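Local coordinates for Mgp-operon protein 3 (Mycoplasma pneumoniae, PDB 6RJ1) that probably serves as an extracellular, membrane-attached cell-adhesion protein of this human pathogen, with a part related to the MgpC adhesins, at residues 172-176 with 177-181; 183-187 with 188-192; 523-527 with 528-532; 581-584 with 585-589. One frame throughout, in Å; residues are numbered along the deposited sequence.

Contact 1 of 4, residues 172-176 with 177-181; sequences PYTPN and AGLAR
T174 and L179 meet at the single turn of the short, weakly bonded helix 176-179, their side chains crossing at about a right angle. The touching atom of T174 is its methyl: CG2 lies anti to the backbone N (OG1 chi1 -57°), which places it in front of the leucine's fork, equally far (3.8 Å) from L179 CD1 and L179 CD2. OG1 is thereby turned the other way, where T171 N and E240 OE1 bond it. L179 CD2 also lies 3.6 Å from P175 O, so the leucine packs against backbone as well as methyl. P175 O receives two weak bonds, from G178 N and L179 N, and N176 O likewise two, from L179 N and A180 N; the turn thus mixes i+3 and i+4 bonding. The side chain of N176 sets off away from 177-181; its OD1 accepts from S774 N, and ND2 gives L763 O a weak bond. At the far end R181 folds back beside the end of the turn, its guanidinium salt-bridged to E167, and R181 NE donates to L179 O at 3.0 Å, from above the carbonyl plane.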
ATOM      1  N   PRO A 172      -0.021  13.710   0.820  1.00 66.43           N
ATOM      2  CA  PRO A 172       0.731  14.240  -0.330  1.00 66.09           C
ATOM      3  C   PRO A 172       1.629  15.446   0.002  1.00 70.29           C
ATOM      4  O   PRO A 172       2.428  15.856  -0.845  1.00 71.28           O
ATOM      5  CB  PRO A 172      -0.375  14.622  -1.317  1.00 67.51           C
ATOM      6  CG  PRO A 172      -1.576  14.832  -0.484  1.00 71.49           C
ATOM      7  CD  PRO A 172      -1.477  13.826   0.602  1.00 66.96           C
ATOM      8  N   TYR A 173       1.504  16.006   1.226  1.00 65.64           N
ATOM      9  CA  TYR A 173       2.283  17.162   1.684  1.00 65.83           C
ATOM     10  C   TYR A 173       3.386  16.797   2.680  1.00 68.82           C
ATOM     11  O   TYR A 173       4.053  17.693   3.205  1.00 67.99           O
ATOM     12  CB  TYR A 173       1.362  18.267   2.243  1.00 67.67           C
ATOM     13  CG  TYR A 173       0.247  18.623   1.293  1.00 71.07           C
ATOM     14  CD1 TYR A 173       0.509  19.279   0.092  1.00 73.39           C
ATOM     15  CD2 TYR A 173      -1.066  18.262   1.566  1.00 72.87           C
ATOM     16  CE1 TYR A 173      -0.511  19.577  -0.806  1.00 74.45           C
ATOM     17  CE2 TYR A 173      -2.096  18.561   0.677  1.00 74.53           C
ATOM     18  CZ  TYR A 173      -1.812  19.215  -0.509  1.00 83.92           C
ATOM     19  OH  TYR A 173      -2.818  19.486  -1.398  1.00 89.87           O
ATOM     20  N   THR A 174       3.589  15.484   2.923  1.00 64.72           N
ATOM     21  CA  THR A 174       4.623  14.986   3.827  1.00 64.20           C
ATOM     22  C   THR A 174       5.981  15.188   3.144  1.00 67.96           C
ATOM     23  O   THR A 174       6.218  14.578   2.096  1.00 68.49           O
ATOM     24  CB  THR A 174       4.360  13.512   4.218  1.00 67.46           C
ATOM     25  OG1 THR A 174       3.067  13.392   4.816  1.00 63.32           O
ATOM     26  CG2 THR A 174       5.427  12.950   5.160  1.00 62.40           C
ATOM     27  N   PRO A 175       6.861  16.061   3.685  1.00 63.11           N
ATOM     28  CA  PRO A 175       8.168  16.261   3.039  1.00 62.45           C
ATOM     29  C   PRO A 175       9.167  15.155   3.386  1.00 66.76           C
ATOM     30  O   PRO A 175       8.978  14.444   4.372  1.00 66.03           O
ATOM     31  CB  PRO A 175       8.615  17.629   3.562  1.00 63.71           C
ATOM     32  CG  PRO A 175       7.930  17.794   4.870  1.00 68.19           C
ATOM     33  CD  PRO A 175       6.738  16.869   4.918  1.00 64.30           C
ATOM     34  N   ASN A 176      10.234  15.022   2.579  1.00 64.24           N
ATOM     35  CA  ASN A 176      11.318  14.044   2.766  1.00 63.80           C
ATOM     36  C   ASN A 176      11.907  14.058   4.191  1.00 65.94           C
ATOM     37  O   ASN A 176      12.063  12.988   4.774  1.00 65.53           O
ATOM     38  CB  ASN A 176      12.427  14.244   1.710  1.00 63.51           C
ATOM     39  CG  ASN A 176      12.153  13.607   0.368  1.00 79.77           C
ATOM     40  OD1 ASN A 176      11.398  12.627   0.231  1.00 70.11           O
ATOM     41  ND2 ASN A 176      12.795  14.137  -0.653  1.00 73.59           N
ATOM     42  N   ALA A 177      12.194  15.259   4.762  1.00 60.99           N
ATOM     43  CA  ALA A 177      12.724  15.412   6.124  1.00 60.30           C
ATOM     44  C   ALA A 177      11.716  14.946   7.189  1.00 64.11           C
ATOM     45  O   ALA A 177      12.116  14.488   8.265  1.00 63.71           O
ATOM     46  CB  ALA A 177      13.132  16.850   6.377  1.00 60.91           C
ATOM     47  N   GLY A 178      10.427  15.044   6.859  1.00 60.02           N
ATOM     48  CA  GLY A 178       9.339  14.573   7.702  1.00 59.64           C
ATOM     49  C   GLY A 178       9.398  13.065   7.855  1.00 64.53           C
ATOM     50  O   GLY A 178       9.041  12.552   8.907  1.00 65.14           O
ATOM     51  N   LEU A 179       9.873  12.335   6.824  1.00 60.30           N
ATOM     52  CA  LEU A 179      10.016  10.879   6.889  1.00 59.84           C
ATOM     53  C   LEU A 179      11.291  10.445   7.637  1.00 63.92           C
ATOM     54  O   LEU A 179      11.338   9.330   8.165  1.00 63.45           O
ATOM     55  CB  LEU A 179       9.996  10.256   5.478  1.00 59.63           C
ATOM     56  CG  LEU A 179       8.651   9.946   4.790  1.00 64.27           C
ATOM     57  CD1 LEU A 179       7.487   9.758   5.777  1.00 64.20           C
ATOM     58  CD2 LEU A 179       8.339  10.940   3.730  1.00 66.07           C
ATOM     59  N   ALA A 180      12.319  11.323   7.666  1.00 60.78           N
ATOM     60  CA  ALA A 180      13.631  11.080   8.280  1.00 60.75           C
ATOM     61  C   ALA A 180      13.610  10.949   9.807  1.00 66.44           C
ATOM     62  O   ALA A 180      13.242  11.889  10.505  1.00 66.76           O
ATOM     63  CB  ALA A 180      14.623  12.158   7.853  1.00 61.14           C
ATOM     64  N   ARG A 181      14.035   9.786  10.317  1.00 63.46           N
ATOM     65  CA  ARG A 181      14.108   9.466  11.743  1.00 63.47           C
ATOM     66  C   ARG A 181      15.578   9.255  12.103  1.00 68.77           C
ATOM     67  O   ARG A 181      16.295   8.608  11.339  1.00 68.93           O
ATOM     68  CB  ARG A 181      13.314   8.168  12.012  1.00 63.14           C
ATOM     69  CG  ARG A 181      11.984   8.304  12.769  1.00 72.33           C
ATOM     70  CD  ARG A 181      10.949   9.259  12.184  1.00 74.51           C
ATOM     71  NE  ARG A 181      10.331   8.817  10.933  1.00 74.54           N
ATOM     72  CZ  ARG A 181       9.042   8.503  10.802  1.00 86.83           C
ATOM     73  NH1 ARG A 181       8.554   8.167   9.619  1.00 64.68           N
ATOM     74  NH2 ARG A 181       8.234   8.530  11.853  1.00 78.39           N
TER

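Contact 2 of 4, residues 183-187 with 188-192; sequences NGVAQ and DTVHF
The imidazole of H191 meets Q187 O obliquely, while V190 CG1 lies over the centre of one face, 4.0 Å above the plane. H191 ND1 gives Q187 O a weak bond of 3.1 Å, and H191 N gives the same oxygen the regular helical bond at 3.3 Å, so the backbone N and, more weakly, the ring of one residue share one carbonyl. With CG anti to the carbonyl carbon (chi1 -62°), H191 can bring its ring back beside the preceding turn. The F192 ring has D188 O at its edge, in plane. These residues belong to the short helix 187-192, for which A186 is the N-cap residue: A186 O takes weak bonds from T189 N and V190 N. Just before the cap, V185 lays CG1 against the helix, 3.7 Å from V190 CG2 and 3.7 Å from T189 CB; its side chain runs obliquely to that of V190 and nearly at right angles to that of T189. D188 reaches back, OD1 lying 3.3 Å from A186 CB, while OD2 forms a salt bridge with K216. T189 OG1 is bonded to E197, and Q187 NE2 to G214 O. The helix thus starts beside helix 200-203, whose W200 touches Q187 and D188, and the approaching chain bonds T219 and G220 at strand 220-222.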
ATOM      1  N   ASN A 183      18.946   7.782  13.207  1.00 68.49           N
ATOM      2  CA  ASN A 183      19.473   6.423  13.148  1.00 67.75           C
ATOM      3  C   ASN A 183      19.566   5.753  14.509  1.00 69.47           C
ATOM      4  O   ASN A 183      19.947   6.381  15.501  1.00 68.12           O
ATOM      5  CB  ASN A 183      20.862   6.415  12.508  1.00 66.74           C
ATOM      6  CG  ASN A 183      20.898   6.159  11.035  1.00 78.15           C
ATOM      7  OD1 ASN A 183      19.991   5.567  10.430  1.00 71.14           O
ATOM      8  ND2 ASN A 183      21.988   6.579  10.436  1.00 73.40           N
ATOM      9  N   GLY A 184      19.244   4.468  14.517  1.00 65.11           N
ATOM     10  CA  GLY A 184      19.364   3.618  15.684  1.00 64.69           C
ATOM     11  C   GLY A 184      20.820   3.287  15.954  1.00 69.00           C
ATOM     12  O   GLY A 184      21.711   3.669  15.186  1.00 70.08           O
ATOM     13  N   VAL A 185      21.067   2.585  17.055  1.00 63.63           N
ATOM     14  CA  VAL A 185      22.387   2.169  17.513  1.00 62.72           C
ATOM     15  C   VAL A 185      23.033   1.143  16.543  1.00 65.55           C
ATOM     16  O   VAL A 185      22.308   0.388  15.907  1.00 65.78           O
ATOM     17  CB  VAL A 185      22.230   1.679  18.980  1.00 66.57           C
ATOM     18  CG1 VAL A 185      23.244   0.619  19.368  1.00 66.37           C
ATOM     19  CG2 VAL A 185      22.293   2.856  19.943  1.00 66.57           C
ATOM     20  N   ALA A 186      24.379   1.169  16.379  1.00 60.31           N
ATOM     21  CA  ALA A 186      25.122   0.245  15.515  1.00 59.24           C
ATOM     22  C   ALA A 186      25.074  -1.161  16.106  1.00 63.35           C
ATOM     23  O   ALA A 186      25.011  -1.292  17.325  1.00 64.59           O
ATOM     24  CB  ALA A 186      26.560   0.701  15.391  1.00 59.70           C
ATOM     25  N   GLN A 187      25.122  -2.210  15.272  1.00 59.06           N
ATOM     26  CA  GLN A 187      25.038  -3.572  15.802  1.00 58.70           C
ATOM     27  C   GLN A 187      26.230  -3.975  16.704  1.00 62.82           C
ATOM     28  O   GLN A 187      26.009  -4.797  17.588  1.00 61.66           O
ATOM     29  CB  GLN A 187      24.753  -4.623  14.712  1.00 59.54           C
ATOM     30  CG  GLN A 187      25.828  -4.868  13.674  1.00 58.88           C
ATOM     31  CD  GLN A 187      25.493  -6.058  12.798  1.00 69.69           C
ATOM     32  OE1 GLN A 187      24.587  -6.868  13.076  1.00 59.16           O
ATOM     33  NE2 GLN A 187      26.224  -6.195  11.708  1.00 60.97           N
ATOM     34  N   ASP A 188      27.433  -3.352  16.573  1.00 62.01           N
ATOM     35  CA  ASP A 188      28.574  -3.680  17.465  1.00 62.81           C
ATOM     36  C   ASP A 188      28.330  -3.238  18.907  1.00 66.22           C
ATOM     37  O   ASP A 188      28.760  -3.923  19.828  1.00 65.82           O
ATOM     38  CB  ASP A 188      29.927  -3.153  16.935  1.00 65.44           C
ATOM     39  CG  ASP A 188      30.078  -1.643  16.761  1.00 78.07           C
ATOM     40  OD1 ASP A 188      29.044  -0.932  16.756  1.00 79.02           O
ATOM     41  OD2 ASP A 188      31.227  -1.177  16.603  1.00 82.64           O
ATOM     42  N   THR A 189      27.605  -2.115  19.094  1.00 63.59           N
ATOM     43  CA  THR A 189      27.221  -1.568  20.404  1.00 63.59           C
ATOM     44  C   THR A 189      26.162  -2.484  21.036  1.00 66.73           C
ATOM     45  O   THR A 189      26.220  -2.746  22.231  1.00 66.54           O
ATOM     46  CB  THR A 189      26.729  -0.110  20.251  1.00 74.58           C
ATOM     47  OG1 THR A 189      27.757   0.677  19.648  1.00 80.95           O
ATOM     48  CG2 THR A 189      26.319   0.525  21.576  1.00 71.61           C
ATOM     49  N   VAL A 190      25.211  -2.976  20.225  1.00 62.69           N
ATOM     50  CA  VAL A 190      24.142  -3.870  20.677  1.00 62.20           C
ATOM     51  C   VAL A 190      24.694  -5.153  21.327  1.00 67.14           C
ATOM     52  O   VAL A 190      24.260  -5.516  22.422  1.00 68.10           O
ATOM     53  CB  VAL A 190      23.125  -4.174  19.538  1.00 64.78           C
ATOM     54  CG1 VAL A 190      22.197  -5.337  19.889  1.00 64.05           C
ATOM     55  CG2 VAL A 190      22.316  -2.934  19.176  1.00 64.26           C
ATOM     56  N   HIS A 191      25.666  -5.803  20.672  1.00 62.62           N
ATOM     57  CA  HIS A 191      26.201  -7.081  21.127  1.00 62.02           C
ATOM     58  C   HIS A 191      27.418  -7.010  22.020  1.00 67.77           C
ATOM     59  O   HIS A 191      27.663  -7.963  22.759  1.00 68.10           O
ATOM     60  CB  HIS A 191      26.480  -7.988  19.927  1.00 62.20           C
ATOM     61  CG  HIS A 191      25.244  -8.313  19.146  1.00 64.90           C
ATOM     62  ND1 HIS A 191      25.005  -7.742  17.911  1.00 66.09           N
ATOM     63  CD2 HIS A 191      24.197  -9.107  19.475  1.00 65.89           C
ATOM     64  CE1 HIS A 191      23.843  -8.227  17.515  1.00 65.38           C
ATOM     65  NE2 HIS A 191      23.320  -9.055  18.424  1.00 65.69           N
ATOM     66  N   PHE A 192      28.178  -5.913  21.967  1.00 65.77           N
ATOM     67  CA  PHE A 192      29.388  -5.783  22.775  1.00 66.08           C
ATOM     68  C   PHE A 192      29.312  -4.711  23.865  1.00 72.23           C
ATOM     69  O   PHE A 192      30.142  -4.719  24.775  1.00 72.86           O
ATOM     70  CB  PHE A 192      30.615  -5.571  21.872  1.00 67.88           C
ATOM     71  CG  PHE A 192      30.897  -6.757  20.980  1.00 69.02           C
ATOM     72  CD1 PHE A 192      31.631  -7.843  21.449  1.00 71.81           C
ATOM     73  CD2 PHE A 192      30.409  -6.800  19.677  1.00 69.96           C
ATOM     74  CE1 PHE A 192      31.870  -8.951  20.631  1.00 72.72           C
ATOM     75  CE2 PHE A 192      30.648  -7.909  18.860  1.00 72.65           C
ATOM     76  CZ  PHE A 192      31.383  -8.972  19.337  1.00 71.37           C
TER

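Contact 3 of 4, residues 523-527 with 528-532; sequences SKNSN and LKAQG
N527 and A530 form the tight part of this contact. N527 OD1 accepts A530 N at 2.9 Å in a nearly straight bond (164° at the hydrogen), though the donor stands above the amide's carbonyl plane, 36° out of it. The same OD1 has K529 N 3.1 Å away. This turning back of the carboxamide follows from N527 CG sitting between the backbone N and the carbonyl carbon, chi1 69°. Its other end, ND2, donates to I650 O and F515 O. A530 CB fills the inside of the bend, 3.6 Å from N527 O and 3.7 Å from N525 ND2; that ND2 bonds F515 O, and N525 OD1 accepts from I650 N. The bond from an asparagine oxygen to the amide three residues on is of the kind found at helix N-caps, but here 528-530 are helical in phi/psi alone, and a type I turn follows from K529 to G532. Upstream, N525 is the centre of an inverse gamma turn. Q531 is bent at its second torsion and lies back across the chain, CG 3.3 Å from N527 O and 3.4 Å from S526 O, with OE1 bonded to S156 N. The outer side is looser: Q531 N makes weak bonds to N527 O and to L528 O, and K529 stretches away, fully extended, to N511. G532, with positive phi, is exposed at the end.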
ATOM      1  N   SER A 523       5.552 -12.628  27.761  1.00 79.51           N
ATOM      2  CA  SER A 523       4.294 -12.124  27.196  1.00 79.11           C
ATOM      3  C   SER A 523       4.398 -10.738  26.546  1.00 79.18           C
ATOM      4  O   SER A 523       3.614 -10.445  25.636  1.00 77.68           O
ATOM      5  CB  SER A 523       3.191 -12.137  28.246  1.00 84.48           C
ATOM      6  OG  SER A 523       2.863 -13.479  28.567  1.00 98.67           O
ATOM      7  N   LYS A 524       5.366  -9.898  26.998  1.00 73.54           N
ATOM      8  CA  LYS A 524       5.576  -8.563  26.449  1.00 72.88           C
ATOM      9  C   LYS A 524       6.367  -8.556  25.120  1.00 72.56           C
ATOM     10  O   LYS A 524       6.388  -7.527  24.434  1.00 71.64           O
ATOM     11  CB  LYS A 524       6.180  -7.613  27.486  1.00 76.85           C
ATOM     12  CG  LYS A 524       5.106  -6.921  28.300  1.00 97.17           C
ATOM     13  CD  LYS A 524       5.510  -5.488  28.650  1.00108.97           C
ATOM     14  CE  LYS A 524       4.314  -4.576  28.823  1.00117.32           C
ATOM     15  NZ  LYS A 524       3.427  -4.482  27.620  1.00120.43           N
ATOM     16  N   ASN A 525       6.942  -9.718  24.727  1.00 65.88           N
ATOM     17  CA  ASN A 525       7.602  -9.925  23.440  1.00 64.09           C
ATOM     18  C   ASN A 525       6.458 -10.372  22.522  1.00 65.94           C
ATOM     19  O   ASN A 525       6.350 -11.533  22.127  1.00 64.65           O
ATOM     20  CB  ASN A 525       8.711 -10.984  23.558  1.00 64.22           C
ATOM     21  CG  ASN A 525       9.499 -11.204  22.288  1.00 75.38           C
ATOM     22  OD1 ASN A 525      10.029 -10.274  21.683  1.00 64.08           O
ATOM     23  ND2 ASN A 525       9.600 -12.452  21.862  1.00 67.49           N
ATOM     24  N   SER A 526       5.570  -9.417  22.235  1.00 62.79           N
ATOM     25  CA  SER A 526       4.315  -9.559  21.510  1.00 62.02           C
ATOM     26  C   SER A 526       4.390  -9.427  19.982  1.00 65.43           C
ATOM     27  O   SER A 526       3.361  -9.635  19.346  1.00 66.75           O
ATOM     28  CB  SER A 526       3.296  -8.572  22.069  1.00 65.25           C
ATOM     29  OG  SER A 526       3.841  -7.266  22.183  1.00 73.32           O
ATOM     30  N   ASN A 527       5.573  -9.134  19.381  1.00 59.53           N
ATOM     31  CA  ASN A 527       5.741  -9.005  17.917  1.00 57.69           C
ATOM     32  C   ASN A 527       5.161 -10.182  17.117  1.00 59.88           C
ATOM     33  O   ASN A 527       5.132 -11.309  17.628  1.00 60.35           O
ATOM     34  CB  ASN A 527       7.209  -8.818  17.551  1.00 56.28           C
ATOM     35  CG  ASN A 527       8.059 -10.049  17.787  1.00 63.11           C
ATOM     36  OD1 ASN A 527       8.035 -11.015  17.015  1.00 53.74           O
ATOM     37  ND2 ASN A 527       8.844 -10.034  18.845  1.00 51.06           N
ATOM     38  N   LEU A 528       4.759  -9.926  15.853  1.00 54.31           N
ATOM     39  CA  LEU A 528       4.160 -10.908  14.944  1.00 53.64           C
ATOM     40  C   LEU A 528       4.960 -12.200  14.735  1.00 58.67           C
ATOM     41  O   LEU A 528       4.341 -13.268  14.644  1.00 58.77           O
ATOM     42  CB  LEU A 528       3.853 -10.280  13.586  1.00 53.62           C
ATOM     43  CG  LEU A 528       2.736  -9.236  13.560  1.00 57.33           C
ATOM     44  CD1 LEU A 528       3.062  -8.136  12.607  1.00 56.74           C
ATOM     45  CD2 LEU A 528       1.399  -9.846  13.247  1.00 57.58           C
ATOM     46  N   LYS A 529       6.310 -12.124  14.649  1.00 55.09           N
ATOM     47  CA  LYS A 529       7.134 -13.326  14.438  1.00 55.27           C
ATOM     48  C   LYS A 529       7.027 -14.311  15.601  1.00 62.00           C
ATOM     49  O   LYS A 529       6.847 -15.519  15.376  1.00 62.01           O
ATOM     50  CB  LYS A 529       8.600 -12.987  14.138  1.00 56.53           C
ATOM     51  CG  LYS A 529       9.312 -14.106  13.391  1.00 58.81           C
ATOM     52  CD  LYS A 529      10.810 -13.987  13.459  1.00 62.77           C
ATOM     53  CE  LYS A 529      11.451 -15.114  12.706  1.00 63.87           C
ATOM     54  NZ  LYS A 529      12.928 -15.050  12.775  1.00 70.08           N
ATOM     55  N   ALA A 530       7.101 -13.784  16.839  1.00 59.33           N
ATOM     56  CA  ALA A 530       6.993 -14.553  18.081  1.00 59.72           C
ATOM     57  C   ALA A 530       5.618 -15.212  18.202  1.00 66.35           C
ATOM     58  O   ALA A 530       5.511 -16.277  18.815  1.00 67.41           O
ATOM     59  CB  ALA A 530       7.240 -13.646  19.274  1.00 60.18           C
ATOM     60  N   GLN A 531       4.572 -14.590  17.605  1.00 62.45           N
ATOM     61  CA  GLN A 531       3.196 -15.105  17.643  1.00 62.17           C
ATOM     62  C   GLN A 531       2.877 -16.062  16.479  1.00 67.65           C
ATOM     63  O   GLN A 531       1.773 -16.612  16.409  1.00 68.28           O
ATOM     64  CB  GLN A 531       2.175 -13.952  17.724  1.00 63.07           C
ATOM     65  CG  GLN A 531       2.474 -12.906  18.802  1.00 68.25           C
ATOM     66  CD  GLN A 531       2.734 -13.479  20.171  1.00 83.62           C
ATOM     67  OE1 GLN A 531       1.919 -14.221  20.724  1.00 69.39           O
ATOM     68  NE2 GLN A 531       3.885 -13.146  20.744  1.00 86.84           N
ATOM     69  N   GLY A 532       3.855 -16.265  15.598  1.00 63.84           N
ATOM     70  CA  GLY A 532       3.744 -17.153  14.448  1.00 63.16           C
ATOM     71  C   GLY A 532       2.870 -16.596  13.351  1.00 66.31           C
ATOM     72  O   GLY A 532       2.276 -17.357  12.587  1.00 67.10           O
TER

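Contact 4 of 4, residues 581-584 with 585-589; sequences TTAG and LDSDG
G584 O is gripped twice by S587: OG donates to it at 2.7 Å and N at 3.2 Å, both coming from the same face of the carbonyl plane. The hydroxyl is tilted 27° from that plane, whereas the backbone N stands well above it, 66° out. The N bond closes a type I turn from G584 to S587, in the loop between strand 575-577 and helix 591-595. S587 OG reaches the carbonyl because it lies anti to its own carbonyl carbon, beside its backbone N (chi1 -63°), so both donors face the opening of the turn. A583 CB rests 3.5 Å from S587 OG and flanks the hydroxyl. D586 folds its carboxylate alongside the glycine, OD1 being 4.0 Å from G584 CA, and the same OD1 is bonded by S622 OG. L585, at the second position of the turn, points its side chain's first bond away from 581-584. G584 N is bonded by N597 OD1, which ties the turn to the chain just beyond helix 591-595. Because the hydroxyl spends its proton on G584 O, one buried carbonyl is satisfied by two donors of a single residue, which probably helps to hold the serine's rotation along with the turn.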
ATOM      1  N   THR A 581      18.149  -4.718   3.622  1.00 58.10           N
ATOM      2  CA  THR A 581      18.259  -6.112   3.180  1.00 57.74           C
ATOM      3  C   THR A 581      18.741  -6.226   1.735  1.00 61.32           C
ATOM      4  O   THR A 581      18.465  -7.227   1.075  1.00 60.75           O
ATOM      5  CB  THR A 581      16.950  -6.855   3.391  1.00 63.70           C
ATOM      6  OG1 THR A 581      15.922  -6.221   2.633  1.00 61.25           O
ATOM      7  CG2 THR A 581      16.578  -6.981   4.849  1.00 63.54           C
ATOM      8  N   THR A 582      19.467  -5.210   1.252  1.00 57.71           N
ATOM      9  CA  THR A 582      19.990  -5.179  -0.109  1.00 57.95           C
ATOM     10  C   THR A 582      21.039  -6.272  -0.299  1.00 64.98           C
ATOM     11  O   THR A 582      21.908  -6.439   0.555  1.00 65.25           O
ATOM     12  CB  THR A 582      20.506  -3.769  -0.436  1.00 58.96           C
ATOM     13  OG1 THR A 582      19.438  -2.846  -0.218  1.00 60.04           O
ATOM     14  CG2 THR A 582      21.021  -3.639  -1.866  1.00 53.02           C
ATOM     15  N   ALA A 583      20.941  -7.015  -1.413  1.00 62.90           N
ATOM     16  CA  ALA A 583      21.864  -8.081  -1.794  1.00 62.83           C
ATOM     17  C   ALA A 583      23.287  -7.535  -1.850  1.00 69.89           C
ATOM     18  O   ALA A 583      23.492  -6.414  -2.316  1.00 69.87           O
ATOM     19  CB  ALA A 583      21.471  -8.633  -3.155  1.00 63.21           C
ATOM     20  N   GLY A 584      24.242  -8.325  -1.364  1.00 68.45           N
ATOM     21  CA  GLY A 584      25.657  -7.963  -1.328  1.00 69.38           C
ATOM     22  C   GLY A 584      26.266  -7.656  -2.683  1.00 75.36           C
ATOM     23  O   GLY A 584      25.740  -8.084  -3.715  1.00 74.44           O
ATOM     24  N   LEU A 585      27.382  -6.902  -2.688  1.00 73.54           N
ATOM     25  CA  LEU A 585      28.094  -6.523  -3.912  1.00 74.03           C
ATOM     26  C   LEU A 585      28.648  -7.743  -4.653  1.00 80.79           C
ATOM     27  O   LEU A 585      28.734  -7.743  -5.881  1.00 81.32           O
ATOM     28  CB  LEU A 585      29.225  -5.532  -3.602  1.00 73.69           C
ATOM     29  CG  LEU A 585      28.804  -4.104  -3.274  1.00 78.18           C
ATOM     30  CD1 LEU A 585      29.958  -3.324  -2.682  1.00 77.95           C
ATOM     31  CD2 LEU A 585      28.270  -3.380  -4.495  1.00 81.46           C
ATOM     32  N   ASP A 586      28.984  -8.783  -3.891  1.00 78.32           N
ATOM     33  CA  ASP A 586      29.546 -10.057  -4.330  1.00 78.58           C
ATOM     34  C   ASP A 586      28.479 -11.124  -4.652  1.00 82.76           C
ATOM     35  O   ASP A 586      28.824 -12.304  -4.763  1.00 81.96           O
ATOM     36  CB  ASP A 586      30.508 -10.579  -3.245  1.00 80.57           C
ATOM     37  CG  ASP A 586      29.835 -10.888  -1.918  1.00 94.55           C
ATOM     38  OD1 ASP A 586      29.013 -10.059  -1.454  1.00 95.27           O
ATOM     39  OD2 ASP A 586      30.132 -11.945  -1.340  1.00103.16           O
ATOM     40  N   SER A 587      27.200 -10.725  -4.808  1.00 79.96           N
ATOM     41  CA  SER A 587      26.132 -11.673  -5.133  1.00 80.30           C
ATOM     42  C   SER A 587      26.377 -12.310  -6.491  1.00 86.46           C
ATOM     43  O   SER A 587      26.937 -11.667  -7.385  1.00 85.59           O
ATOM     44  CB  SER A 587      24.780 -10.973  -5.168  1.00 83.28           C
ATOM     45  OG  SER A 587      24.430 -10.429  -3.911  1.00 92.90           O
ATOM     46  N   ASP A 588      25.947 -13.573  -6.643  1.00 85.46           N
ATOM     47  CA  ASP A 588      26.048 -14.287  -7.910  1.00 86.41           C
ATOM     48  C   ASP A 588      25.023 -13.714  -8.894  1.00 90.86           C
ATOM     49  O   ASP A 588      24.042 -13.090  -8.470  1.00 90.66           O
ATOM     50  CB  ASP A 588      25.865 -15.801  -7.713  1.00 88.82           C
ATOM     51  CG  ASP A 588      27.015 -16.465  -6.984  1.00103.74           C
ATOM     52  OD1 ASP A 588      28.188 -16.249  -7.389  1.00103.94           O
ATOM     53  OD2 ASP A 588      26.749 -17.211  -6.017  1.00112.92           O
ATOM     54  N   GLY A 589      25.290 -13.890 -10.187  1.00 87.17           N
ATOM     55  CA  GLY A 589      24.457 -13.370 -11.262  1.00 86.61           C
ATOM     56  C   GLY A 589      23.095 -14.013 -11.398  1.00 89.74           C
ATOM     57  O   GLY A 589      22.892 -15.161 -10.998  1.00 89.54           O
TER

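How the contacts relate
The four contacts are separate local turns met in series along the chain, and none touches another through space. Contacts 1 and 2 adjoin in sequence: helix 176-179 is followed by helix 187-192, with contact centres about 25 Å apart. Contacts 3 and 4 both fall in the part related to the MgpC adhesins, yet their centres are about 30 Å apart and their nearest atoms about 12 Å. Contact 2 comes closest to the later pair, with nearest atoms about 11 Å from contact 4 and about 13 Å from contact 3, on the same side of the chain's centre as both. Contact 1 is more central, its centre about 17 Å from that of the chain, against about 31 Å for the centre of contact 2.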